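Local coordinates for protein copper induced nitroreductase D (Lactococcus lactis, PDB 2WQF) that binds flavin mononucleotide and, as a copper-induced nitroreductase with a part in defence against oxidative stress, probably reduces nitro compounds, at residues A[56-61]-A[162-167]; A[90-95]-A[176-181]. All coordinates share one frame; numbering follows the deposited sequence.

Contact 1 (A[56-61]-A[162-167])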
# COMPACT_ATOMS: atom_id res chain seq x y z
N GLN A 56 19.30 12.62 11.50
CA GLN A 56 17.97 13.22 11.45
C GLN A 56 18.11 14.76 11.39
O GLN A 56 17.46 15.43 10.59
CB GLN A 56 17.19 12.77 12.69
CG GLN A 56 16.00 13.62 13.10
CD GLN A 56 14.84 13.57 12.13
OE1 GLN A 56 14.88 12.85 11.13
NE2 GLN A 56 13.79 14.35 12.42
N ASP A 57 18.96 15.32 12.24
CA ASP A 57 19.21 16.76 12.21
C ASP A 57 19.77 17.20 10.85
O ASP A 57 19.38 18.22 10.30
CB ASP A 57 20.22 17.14 13.28
CG ASP A 57 19.68 17.03 14.68
OD1 ASP A 57 18.45 16.98 14.84
OD2 ASP A 57 20.51 17.04 15.62
N LYS A 58 20.71 16.41 10.30
CA LYS A 58 21.37 16.75 9.04
C LYS A 58 20.40 16.75 7.87
O LYS A 58 20.45 17.62 7.01
CB LYS A 58 22.53 15.78 8.77
CG LYS A 58 23.28 16.03 7.48
CD LYS A 58 24.67 15.41 7.54
CE LYS A 58 25.65 16.07 6.57
NZ LYS A 58 27.06 15.60 6.76
N LEU A 59 19.53 15.76 7.82
CA LEU A 59 18.56 15.67 6.73
C LEU A 59 17.76 16.97 6.64
O LEU A 59 17.65 17.57 5.57
CB LEU A 59 17.59 14.51 6.93
CG LEU A 59 16.43 14.48 5.92
CD1 LEU A 59 16.95 14.24 4.51
CD2 LEU A 59 15.45 13.40 6.29
N TRP A 60 17.21 17.39 7.76
CA TRP A 60 16.30 18.54 7.72
C TRP A 60 17.03 19.89 7.62
O TRP A 60 16.61 20.78 6.86
CB TRP A 60 15.30 18.47 8.90
CG TRP A 60 14.43 17.26 8.70
CD1 TRP A 60 14.58 16.03 9.27
CD2 TRP A 60 13.31 17.15 7.80
NE1 TRP A 60 13.62 15.18 8.79
CE2 TRP A 60 12.84 15.83 7.88
CE3 TRP A 60 12.68 18.04 6.92
CZ2 TRP A 60 11.76 15.38 7.13
CZ3 TRP A 60 11.61 17.59 6.19
CH2 TRP A 60 11.14 16.27 6.31
N ASP A 61 18.13 20.05 8.34
CA ASP A 61 18.81 21.33 8.37
C ASP A 61 19.69 21.56 7.16
O ASP A 61 19.78 22.67 6.65
CB ASP A 61 19.69 21.44 9.61
CG ASP A 61 18.92 21.88 10.84
OD1 ASP A 61 17.80 22.41 10.73
OD2 ASP A 61 19.48 21.69 11.93
N ALA A 162 21.20 10.76 -1.63
CA ALA A 162 21.99 9.65 -2.19
C ALA A 162 23.49 9.87 -1.98
O ALA A 162 24.23 8.93 -1.72
CB ALA A 162 21.72 9.45 -3.67
N LYS A 163 23.92 11.12 -2.10
CA LYS A 163 25.33 11.45 -1.91
C LYS A 163 25.75 11.35 -0.45
O LYS A 163 26.76 10.74 -0.11
CB LYS A 163 25.59 12.87 -2.41
CG LYS A 163 27.00 13.36 -2.14
CD LYS A 163 27.22 14.74 -2.73
CE LYS A 163 28.61 15.28 -2.41
NZ LYS A 163 28.80 16.66 -2.93
N GLU A 164 24.96 11.96 0.44
CA GLU A 164 25.31 11.99 1.85
C GLU A 164 25.41 10.57 2.45
O GLU A 164 26.28 10.29 3.27
CB GLU A 164 24.28 12.81 2.61
CG GLU A 164 24.52 12.85 4.09
CD GLU A 164 25.85 13.47 4.44
OE1 GLU A 164 26.32 14.37 3.71
OE2 GLU A 164 26.43 13.04 5.46
N TRP A 165 24.50 9.68 2.06
CA TRP A 165 24.46 8.33 2.64
C TRP A 165 24.87 7.25 1.65
O TRP A 165 24.67 6.07 1.90
CB TRP A 165 23.07 8.05 3.27
CG TRP A 165 22.90 8.88 4.53
CD1 TRP A 165 23.46 8.62 5.74
CD2 TRP A 165 22.19 10.13 4.68
NE1 TRP A 165 23.16 9.61 6.63
CE2 TRP A 165 22.38 10.55 6.01
CE3 TRP A 165 21.42 10.91 3.83
CZ2 TRP A 165 21.82 11.72 6.52
CZ3 TRP A 165 20.86 12.09 4.34
CH2 TRP A 165 21.07 12.48 5.67
N ASN A 166 25.50 7.66 0.55
CA ASN A 166 26.14 6.72 -0.37
C ASN A 166 25.18 5.65 -0.87
O ASN A 166 25.48 4.46 -0.82
CB ASN A 166 27.32 6.04 0.31
CG ASN A 166 28.38 7.02 0.71
OD1 ASN A 166 28.71 7.18 1.89
ND2 ASN A 166 28.93 7.72 -0.28
N LEU A 167 24.02 6.10 -1.32
CA LEU A 167 23.00 5.19 -1.79
C LEU A 167 23.20 4.85 -3.27
O LEU A 167 23.70 5.67 -4.05
CB LEU A 167 21.63 5.83 -1.63
CG LEU A 167 21.26 6.31 -0.23
CD1 LEU A 167 19.87 6.93 -0.26
CD2 LEU A 167 21.36 5.19 0.81
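Lys58 reaches out from helix 53-73 to meet Glu164, which comes from the opposite direction off the last turn of helix 158-164. Its NZ forms a salt bridge to Glu164 OE2 at 2.9 Å, arriving from above the carboxylate, 48° out of the plane. The lysine chain is extended beyond CG, and its CE lies 3.4 Å from Glu164 CD, so methylene as well as ammonium packs against the acid. Glu164 bends at its second torsion (chi2 61°), which turns the carboxylate toward the lysine while its CG sits 3.4 Å above the Trp165 ring plane, over the centre. Were an alanine to stand in place of Lys58, the Glu164 carboxylate would probably lose its positive mate and its end be freer to turn. One residue further on, Leu59 sets its CA at the edge of the Trp165 indole, near the ring plane and 4.2 Å from Trp165 CH2, with CB at a similar range. That indole also packs on Leu49 and Leu51 of strand 46-52 and on Ala201 of the second subunit, so it joins helix, sheet and dimer partner. Just past it, Asn166, with positive phi, is the C-prime residue of a Schellman motif, in which Leu167 N bonds to Ala162 O at 2.9 Å and Asn166 N more weakly to Lys163 O, the classic close of an alpha-helix.

Contact 2 (A[90-95]-A[176-181])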
# COMPACT_ATOMS: atom_id res chain seq x y z
N ASP A 90 11.00 22.76 11.11
CA ASP A 90 11.46 22.54 12.47
C ASP A 90 10.67 21.43 13.16
O ASP A 90 11.22 20.70 13.98
CB ASP A 90 11.37 23.81 13.30
CG ASP A 90 12.27 24.92 12.76
OD1 ASP A 90 13.49 24.68 12.62
OD2 ASP A 90 11.75 26.02 12.48
N GLY A 91 9.38 21.34 12.86
CA GLY A 91 8.56 20.30 13.42
C GLY A 91 8.97 18.92 12.92
O GLY A 91 8.87 17.93 13.64
N PHE A 92 9.44 18.85 11.68
CA PHE A 92 9.91 17.57 11.16
C PHE A 92 11.25 17.23 11.81
O PHE A 92 11.46 16.11 12.24
CB PHE A 92 10.03 17.59 9.64
CG PHE A 92 8.73 17.80 8.95
CD1 PHE A 92 7.60 17.12 9.35
CD2 PHE A 92 8.64 18.67 7.87
CE1 PHE A 92 6.40 17.30 8.69
CE2 PHE A 92 7.45 18.86 7.21
CZ PHE A 92 6.33 18.19 7.63
N LYS A 93 12.15 18.21 11.90
CA LYS A 93 13.45 18.02 12.56
C LYS A 93 13.31 17.56 14.01
O LYS A 93 14.07 16.70 14.46
CB LYS A 93 14.30 19.30 12.50
CG LYS A 93 15.68 19.11 13.10
CD LYS A 93 16.54 20.38 13.03
CE LYS A 93 17.39 20.49 14.28
NZ LYS A 93 18.15 21.75 14.35
N ALA A 94 12.36 18.16 14.74
CA ALA A 94 12.16 17.87 16.15
C ALA A 94 11.80 16.41 16.44
O ALA A 94 11.91 15.96 17.58
CB ALA A 94 11.09 18.80 16.71
N ALA A 95 11.37 15.67 15.41
CA ALA A 95 11.03 14.26 15.56
C ALA A 95 12.27 13.43 15.88
O ALA A 95 13.40 13.89 15.74
CB ALA A 95 10.37 13.76 14.28
N GLN A 176 8.92 10.00 2.78
CA GLN A 176 9.70 10.16 4.01
C GLN A 176 8.77 10.14 5.20
O GLN A 176 7.97 11.04 5.42
CB GLN A 176 10.51 11.45 4.00
CG GLN A 176 11.42 11.57 2.79
CD GLN A 176 10.72 12.21 1.61
OE1 GLN A 176 10.18 13.30 1.72
NE2 GLN A 176 10.75 11.55 0.47
N LEU A 177 8.89 9.08 5.99
CA LEU A 177 8.03 8.90 7.15
C LEU A 177 8.77 9.41 8.39
O LEU A 177 9.72 8.81 8.86
CB LEU A 177 7.63 7.44 7.29
CG LEU A 177 6.57 7.15 8.34
CD1 LEU A 177 5.18 7.66 7.94
CD2 LEU A 177 6.51 5.63 8.62
N VAL A 178 8.35 10.58 8.85
CA VAL A 178 8.88 11.25 10.03
C VAL A 178 8.18 10.67 11.25
O VAL A 178 6.95 10.54 11.26
CB VAL A 178 8.62 12.76 9.95
CG1 VAL A 178 9.19 13.47 11.15
CG2 VAL A 178 9.25 13.32 8.69
N PHE A 179 8.95 10.25 12.26
CA PHE A 179 8.39 9.53 13.40
C PHE A 179 9.02 9.94 14.71
O PHE A 179 10.14 10.44 14.78
CB PHE A 179 8.47 8.01 13.20
CG PHE A 179 9.85 7.44 13.37
CD1 PHE A 179 10.22 6.89 14.59
CD2 PHE A 179 10.78 7.49 12.34
CE1 PHE A 179 11.49 6.35 14.77
CE2 PHE A 179 12.08 6.97 12.52
CZ PHE A 179 12.42 6.42 13.74
N GLY A 180 8.26 9.75 15.78
CA GLY A 180 8.74 10.09 17.11
C GLY A 180 7.68 9.94 18.17
O GLY A 180 6.64 9.33 17.94
N SER A 181 7.95 10.47 19.35
CA SER A 181 6.97 10.44 20.40
C SER A 181 5.82 11.39 20.09
O SER A 181 6.02 12.44 19.50
CB SER A 181 7.61 10.80 21.73
OG SER A 181 8.30 12.04 21.66
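Phe92 O, a carbonyl of helix 88-93, receives the amide Ala95 N at 3.2 Å and is touched from the strand by Val178 CG1 at 3.6 Å. Gln56 NE2, the side-chain amide nitrogen, from helix 53-73, packs against the same oxygen. The turn made by that backbone bond carries Ala95 round to strand 171-182 and directs its methyl at the strand.

Val178 is the residue that meets both ends of this turn, and its two methyls divide the work. With CG1 anti to the backbone N (chi1 -178°), that branch presses on Ala95 CB at 3.4 Å, closer than carbons normally pack. The other branch, CG2, reaches Phe92 CD1 at 4.2 Å, approaching the ring obliquely; the two side chains cross at about a right angle. The Ala95 methyl also rests 3.4 Å from Phe179 O. Further along the strand the backbones draw together, Ala95 CA standing 5.0 Å from Gly180 CA, where the glycine puts no side chain between them.

Behind this face, the CB of Phe179 points away from the helix, and its side chain packs on Leu141 of helix 121-143, while Val178 is paired through its backbone with Asn149 of strand 146-151. The Phe92 side chain comes within about 3 Å of that of Gln151, an FMN-binding residue, and about 6 Å of the bound flavin itself. Between the segments the join is thus made by apolar packing, tight at the Ala95 and Val178 methyls, which sets the buried Phe92 and Ala95 against the sheet beside the cofactor.

In the fold
Contact 2 is core: all its touching residues are buried, with Phe92 close to the flavin, and they meet mainly by apolar packing. The centre of contact 1 lies about 16 Å from the centre of the chain, against about 12 Å for that of contact 2, and it is partly buried; it combines a charged pair with an indole edge, next to the second subunit. Neither shares a helix or strand with the other, yet consecutive helices, 53-73 and 88-93, connect them. Asp61 OD2 takes Lys93 NZ in a 2.8 Å salt bridge, Gln56 NE2 probably bonds Lys93 O, and the rings of Trp60 and Phe92 meet. The segments alternate along the chain, all four within the nitroreductase family region.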